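Local coordinates for protein listeriolysin O (Listeria monocytogenes, PDB 4CDB) that binds cholesterol-containing host membranes and, after a major conformational change, inserts into them as an oligomeric pore that lyses the cell, at residues A[108-120]-A[128-140]. Residues are numbered along the deposited sequence; the frame is centred on the assembly and turned at random.
Sequences PVKRDSLTLSIDL and NKIVVKNATKSNV. With NA (sodium ion), chain L; NA (sodium ion), chain M.
Leu114 and Val132 form an antiparallel hydrogen-bonded pair. Leu114 N gives to Val132 O at 3.1 Å, and Val132 N returns a nearly straight bond to Leu114 O at 2.9 Å. Leu116 and Ile130 repeat the pattern, and Ile118 N adds a bond to Asn128 O. Thr115 faces Val131 and Ser117 faces Lys129 in the non-hydrogen-bonded pairs between.

Leu114, Leu116, Ile130 and Val132 share one face of the hairpin. Leu114 lies alongside Val132, its CD1 3.9 Å from Val132 CB. Leu114 CG lies between the backbone N and the carbonyl carbon (chi1 51°). With that rotamer Leu114 CD2 reaches Ala135 CB at 3.6 Å. Leu116 CD1 touches both Val132 CG2 and Val140 CG1, crossing the Val140 side chain at about a right angle. Ala143 and Leu147 of helix 137-152 extend this apolar layer.

Past the strands, Ala135 CB lies over the centre of one face of the Arg111 guanidinium. Arg111 NE bonds to Phe231 O and NH2 to Gly90 O, which hold the guanidinium in place. Ala135 centres an inverse gamma turn. Thr136 N closes that turn by bonding to Asn134 O. Asn139 ND2 gives a second bond to the same oxygen and ties the turn to the start of the helix. Ala135 O binds one sodium ion at 2.9 Å, a shell that Tyr88 OH and a water share. Asn134 OD1 binds a second at 2.5 Å. Thr136 is the N-cap, its OG1 accepting from Asn139 N at 3.3 Å.

Strand 114-118 also pairs with strand 207-222, so this is a beta hairpin at the margin of the large antiparallel sheet, packed against the helix that follows it.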
loop_
_atom_site.group_PDB
_atom_site.type_symbol
_atom_site.label_atom_id
_atom_site.label_comp_id
_atom_site.label_asym_id
_atom_site.label_seq_id
_atom_site.Cartn_x
_atom_site.Cartn_y
_atom_site.Cartn_z
ATOM N N PRO A 108 -0.926 10.705 33.789
ATOM C CA PRO A 108 -0.518 9.942 34.972
ATOM C C PRO A 108 -1.353 10.275 36.213
ATOM O O PRO A 108 -0.796 10.631 37.253
ATOM C CB PRO A 108 0.928 10.387 35.173
ATOM C CG PRO A 108 0.931 11.810 34.701
ATOM C CD PRO A 108 -0.061 11.878 33.563
ATOM N N VAL A 109 -2.672 10.152 36.102
ATOM C CA VAL A 109 -3.559 10.403 37.234
ATOM C C VAL A 109 -4.144 9.105 37.775
ATOM O O VAL A 109 -4.217 8.101 37.066
ATOM C CB VAL A 109 -4.730 11.331 36.849
ATOM C CG1 VAL A 109 -4.227 12.727 36.536
ATOM C CG2 VAL A 109 -5.495 10.753 35.666
ATOM N N LYS A 110 -4.565 9.130 39.034
ATOM C CA LYS A 110 -5.240 7.980 39.620
ATOM C C LYS A 110 -6.611 7.790 38.984
ATOM O O LYS A 110 -7.223 8.744 38.501
ATOM C CB LYS A 110 -5.356 8.134 41.135
ATOM C CG LYS A 110 -4.057 7.851 41.874
ATOM C CD LYS A 110 -3.898 8.780 43.068
ATOM C CE LYS A 110 -2.920 8.211 44.090
ATOM N NZ LYS A 110 -2.758 9.128 45.255
ATOM N N ARG A 111 -7.085 6.548 38.984
ATOM C CA ARG A 111 -8.273 6.185 38.228
ATOM C C ARG A 111 -9.395 5.682 39.125
ATOM O O ARG A 111 -9.148 5.170 40.216
ATOM C CB ARG A 111 -7.919 5.104 37.204
ATOM C CG ARG A 111 -6.823 5.504 36.232
ATOM C CD ARG A 111 -7.272 6.661 35.358
ATOM N NE ARG A 111 -8.514 6.344 34.661
ATOM C CZ ARG A 111 -8.582 5.659 33.525
ATOM N NH1 ARG A 111 -7.475 5.222 32.944
ATOM N NH2 ARG A 111 -9.759 5.413 32.968
ATOM N N ASP A 112 -10.631 5.834 38.657
ATOM C CA ASP A 112 -11.774 5.227 39.322
ATOM C C ASP A 112 -12.054 3.883 38.651
ATOM O O ASP A 112 -11.132 3.214 38.184
ATOM C CB ASP A 112 -12.995 6.146 39.249
ATOM C CG ASP A 112 -13.987 5.906 40.384
ATOM O OD1 ASP A 112 -14.022 4.785 40.934
ATOM O OD2 ASP A 112 -14.738 6.846 40.717
ATOM N N SER A 113 -13.323 3.491 38.590
ATOM C CA SER A 113 -13.691 2.202 38.014
ATOM C C SER A 113 -14.196 2.320 36.579
ATOM O O SER A 113 -14.651 3.384 36.155
ATOM C CB SER A 113 -14.748 1.512 38.880
ATOM O OG SER A 113 -15.940 2.277 38.921
ATOM N N LEU A 114 -14.102 1.219 35.839
ATOM C CA LEU A 114 -14.688 1.124 34.504
ATOM C C LEU A 114 -15.153 -0.300 34.212
ATOM O O LEU A 114 -14.750 -1.245 34.894
ATOM C CB LEU A 114 -13.711 1.614 33.423
ATOM C CG LEU A 114 -12.273 1.090 33.348
ATOM C CD1 LEU A 114 -12.189 -0.359 32.879
ATOM C CD2 LEU A 114 -11.449 1.984 32.435
ATOM N N THR A 115 -16.002 -0.451 33.200
ATOM C CA THR A 115 -16.449 -1.776 32.788
ATOM C C THR A 115 -15.851 -2.133 31.434
ATOM O O THR A 115 -15.991 -1.382 30.467
ATOM C CB THR A 115 -17.986 -1.871 32.703
ATOM O OG1 THR A 115 -18.558 -1.571 33.980
ATOM C CG2 THR A 115 -18.414 -3.272 32.285
ATOM N N LEU A 116 -15.178 -3.278 31.377
ATOM C CA LEU A 116 -14.639 -3.790 30.122
ATOM C C LEU A 116 -15.585 -4.825 29.527
ATOM O O LEU A 116 -16.228 -5.585 30.253
ATOM C CB LEU A 116 -13.263 -4.419 30.341
ATOM C CG LEU A 116 -12.137 -3.457 30.719
ATOM C CD1 LEU A 116 -10.841 -4.222 30.939
ATOM C CD2 LEU A 116 -11.961 -2.384 29.650
ATOM N N SER A 117 -15.668 -4.846 28.202
ATOM C CA SER A 117 -16.504 -5.809 27.498
ATOM C C SER A 117 -15.773 -6.383 26.288
ATOM O O SER A 117 -15.039 -5.667 25.601
ATOM C CB SER A 117 -17.820 -5.161 27.067
ATOM O OG SER A 117 -18.570 -6.030 26.241
ATOM N N ILE A 118 -15.970 -7.674 26.034
ATOM C CA ILE A 118 -15.292 -8.357 24.935
ATOM C C ILE A 118 -16.314 -8.875 23.923
ATOM O O ILE A 118 -17.440 -9.216 24.292
ATOM C CB ILE A 118 -14.396 -9.508 25.461
ATOM C CG1 ILE A 118 -13.370 -9.934 24.407
ATOM C CG2 ILE A 118 -15.240 -10.696 25.932
ATOM C CD1 ILE A 118 -12.260 -10.806 24.961
ATOM N N ASP A 119 -15.924 -8.933 22.650
ATOM C CA ASP A 119 -16.861 -9.301 21.590
ATOM C C ASP A 119 -16.719 -10.740 21.082
ATOM O O ASP A 119 -17.167 -11.058 19.978
ATOM C CB ASP A 119 -16.747 -8.321 20.418
ATOM C CG ASP A 119 -15.405 -8.407 19.714
ATOM O OD1 ASP A 119 -14.454 -8.959 20.304
ATOM O OD2 ASP A 119 -15.302 -7.915 18.569
ATOM N N LEU A 120 -16.099 -11.605 21.880
ATOM C CA LEU A 120 -15.946 -13.007 21.495
ATOM C C LEU A 120 -17.317 -13.677 21.397
ATOM O O LEU A 120 -18.209 -13.394 22.200
ATOM C CB LEU A 120 -15.033 -13.749 22.477
ATOM C CG LEU A 120 -13.530 -13.526 22.287
ATOM C CD1 LEU A 120 -12.736 -14.135 23.432
ATOM C CD2 LEU A 120 -13.077 -14.108 20.958
ATOM N N ASN A 128 -19.741 -11.397 29.089
ATOM C CA ASN A 128 -18.740 -10.655 28.326
ATOM C C ASN A 128 -18.237 -9.376 29.006
ATOM O O ASN A 128 -17.435 -8.642 28.433
ATOM C CB ASN A 128 -19.247 -10.348 26.910
ATOM C CG ASN A 128 -20.585 -9.620 26.904
ATOM O OD1 ASN A 128 -20.978 -9.005 27.893
ATOM N ND2 ASN A 128 -21.288 -9.687 25.778
ATOM N N LYS A 129 -18.699 -9.121 30.226
ATOM C CA LYS A 129 -18.341 -7.896 30.936
ATOM C C LYS A 129 -17.609 -8.174 32.244
ATOM O O LYS A 129 -17.758 -9.243 32.833
ATOM C CB LYS A 129 -19.592 -7.057 31.214
ATOM C CG LYS A 129 -20.399 -6.701 29.977
ATOM C CD LYS A 129 -21.688 -5.981 30.352
ATOM C CE LYS A 129 -22.607 -5.833 29.147
ATOM N NZ LYS A 129 -21.939 -5.140 28.013
ATOM N N ILE A 130 -16.825 -7.199 32.696
ATOM C CA ILE A 130 -16.151 -7.285 33.990
ATOM C C ILE A 130 -15.796 -5.890 34.515
ATOM O O ILE A 130 -15.355 -5.024 33.757
ATOM C CB ILE A 130 -14.890 -8.189 33.929
ATOM C CG1 ILE A 130 -14.252 -8.330 35.314
ATOM C CG2 ILE A 130 -13.888 -7.661 32.910
ATOM C CD1 ILE A 130 -13.048 -9.251 35.341
ATOM N N VAL A 131 -16.012 -5.674 35.809
ATOM C CA VAL A 131 -15.710 -4.392 36.433
ATOM C C VAL A 131 -14.257 -4.338 36.903
ATOM O O VAL A 131 -13.779 -5.254 37.571
ATOM C CB VAL A 131 -16.643 -4.120 37.630
ATOM C CG1 VAL A 131 -16.331 -2.770 38.252
ATOM C CG2 VAL A 131 -18.094 -4.175 37.191
ATOM N N VAL A 132 -13.559 -3.269 36.535
ATOM C CA VAL A 132 -12.208 -3.020 37.022
ATOM C C VAL A 132 -12.259 -1.864 38.009
ATOM O O VAL A 132 -12.583 -0.741 37.630
ATOM C CB VAL A 132 -11.256 -2.643 35.874
ATOM C CG1 VAL A 132 -9.835 -2.469 36.398
ATOM C CG2 VAL A 132 -11.301 -3.697 34.786
ATOM N N LYS A 133 -11.946 -2.141 39.272
ATOM C CA LYS A 133 -12.057 -1.142 40.335
ATOM C C LYS A 133 -11.066 0.012 40.184
ATOM O O LYS A 133 -11.452 1.181 40.212
ATOM C CB LYS A 133 -11.911 -1.800 41.710
ATOM C CG LYS A 133 -13.233 -2.014 42.436
ATOM C CD LYS A 133 -14.291 -2.589 41.506
ATOM C CE LYS A 133 -15.618 -2.786 42.221
ATOM N NZ LYS A 133 -15.529 -3.845 43.262
ATOM N N ASN A 134 -9.789 -0.320 40.035
ATOM C CA ASN A 134 -8.761 0.682 39.783
ATOM C C ASN A 134 -8.117 0.463 38.419
ATOM O O ASN A 134 -7.269 -0.413 38.256
ATOM C CB ASN A 134 -7.701 0.667 40.883
ATOM C CG ASN A 134 -6.692 1.791 40.735
ATOM O OD1 ASN A 134 -6.961 2.799 40.081
ATOM N ND2 ASN A 134 -5.525 1.622 41.345
ATOM N N ALA A 135 -8.519 1.275 37.447
ATOM C CA ALA A 135 -8.141 1.059 36.054
ATOM C C ALA A 135 -6.694 1.428 35.723
ATOM O O ALA A 135 -6.445 2.315 34.906
ATOM C CB ALA A 135 -9.097 1.801 35.135
ATOM N N THR A 136 -5.743 0.742 36.348
ATOM C CA THR A 136 -4.342 0.883 35.969
ATOM C C THR A 136 -4.049 -0.031 34.785
ATOM O O THR A 136 -4.898 -0.834 34.394
ATOM C CB THR A 136 -3.398 0.516 37.128
ATOM O OG1 THR A 136 -3.658 -0.828 37.551
ATOM C CG2 THR A 136 -3.599 1.464 38.304
ATOM N N LYS A 137 -2.854 0.091 34.214
ATOM C CA LYS A 137 -2.453 -0.765 33.102
ATOM C C LYS A 137 -2.448 -2.236 33.511
ATOM O O LYS A 137 -2.948 -3.093 32.783
ATOM C CB LYS A 137 -1.073 -0.364 32.580
ATOM C CG LYS A 137 -0.586 -1.210 31.409
ATOM C CD LYS A 137 0.926 -1.123 31.248
ATOM C CE LYS A 137 1.390 0.316 31.100
ATOM N NZ LYS A 137 2.876 0.419 31.035
ATOM N N SER A 138 -1.883 -2.517 34.682
ATOM C CA SER A 138 -1.785 -3.885 35.183
ATOM C C SER A 138 -3.159 -4.495 35.439
ATOM O O SER A 138 -3.417 -5.638 35.072
ATOM C CB SER A 138 -0.951 -3.927 36.466
ATOM O OG SER A 138 0.359 -3.436 36.239
ATOM N N ASN A 139 -4.038 -3.724 36.068
ATOM C CA ASN A 139 -5.374 -4.209 36.392
ATOM C C ASN A 139 -6.254 -4.431 35.163
ATOM O O ASN A 139 -7.013 -5.397 35.103
ATOM C CB ASN A 139 -6.068 -3.275 37.386
ATOM C CG ASN A 139 -5.461 -3.345 38.775
ATOM O OD1 ASN A 139 -4.918 -4.376 39.176
ATOM N ND2 ASN A 139 -5.555 -2.249 39.518
ATOM N N VAL A 140 -6.155 -3.533 34.189
ATOM C CA VAL A 140 -6.926 -3.670 32.958
ATOM C C VAL A 140 -6.475 -4.896 32.165
ATOM O O VAL A 140 -7.299 -5.692 31.718
ATOM C CB VAL A 140 -6.842 -2.396 32.083
ATOM C CG1 VAL A 140 -7.287 -2.687 30.657
ATOM C CG2 VAL A 140 -7.687 -1.285 32.686
HETATM NA NA NA L . -5.301 4.662 39.791
HETATM NA NA NA M . -4.535 4.071 33.633
HETATM O O HOH W 1 -4.612 6.826 32.542
HETATM O O HOH W 2 -19.269 -11.063 23.717
#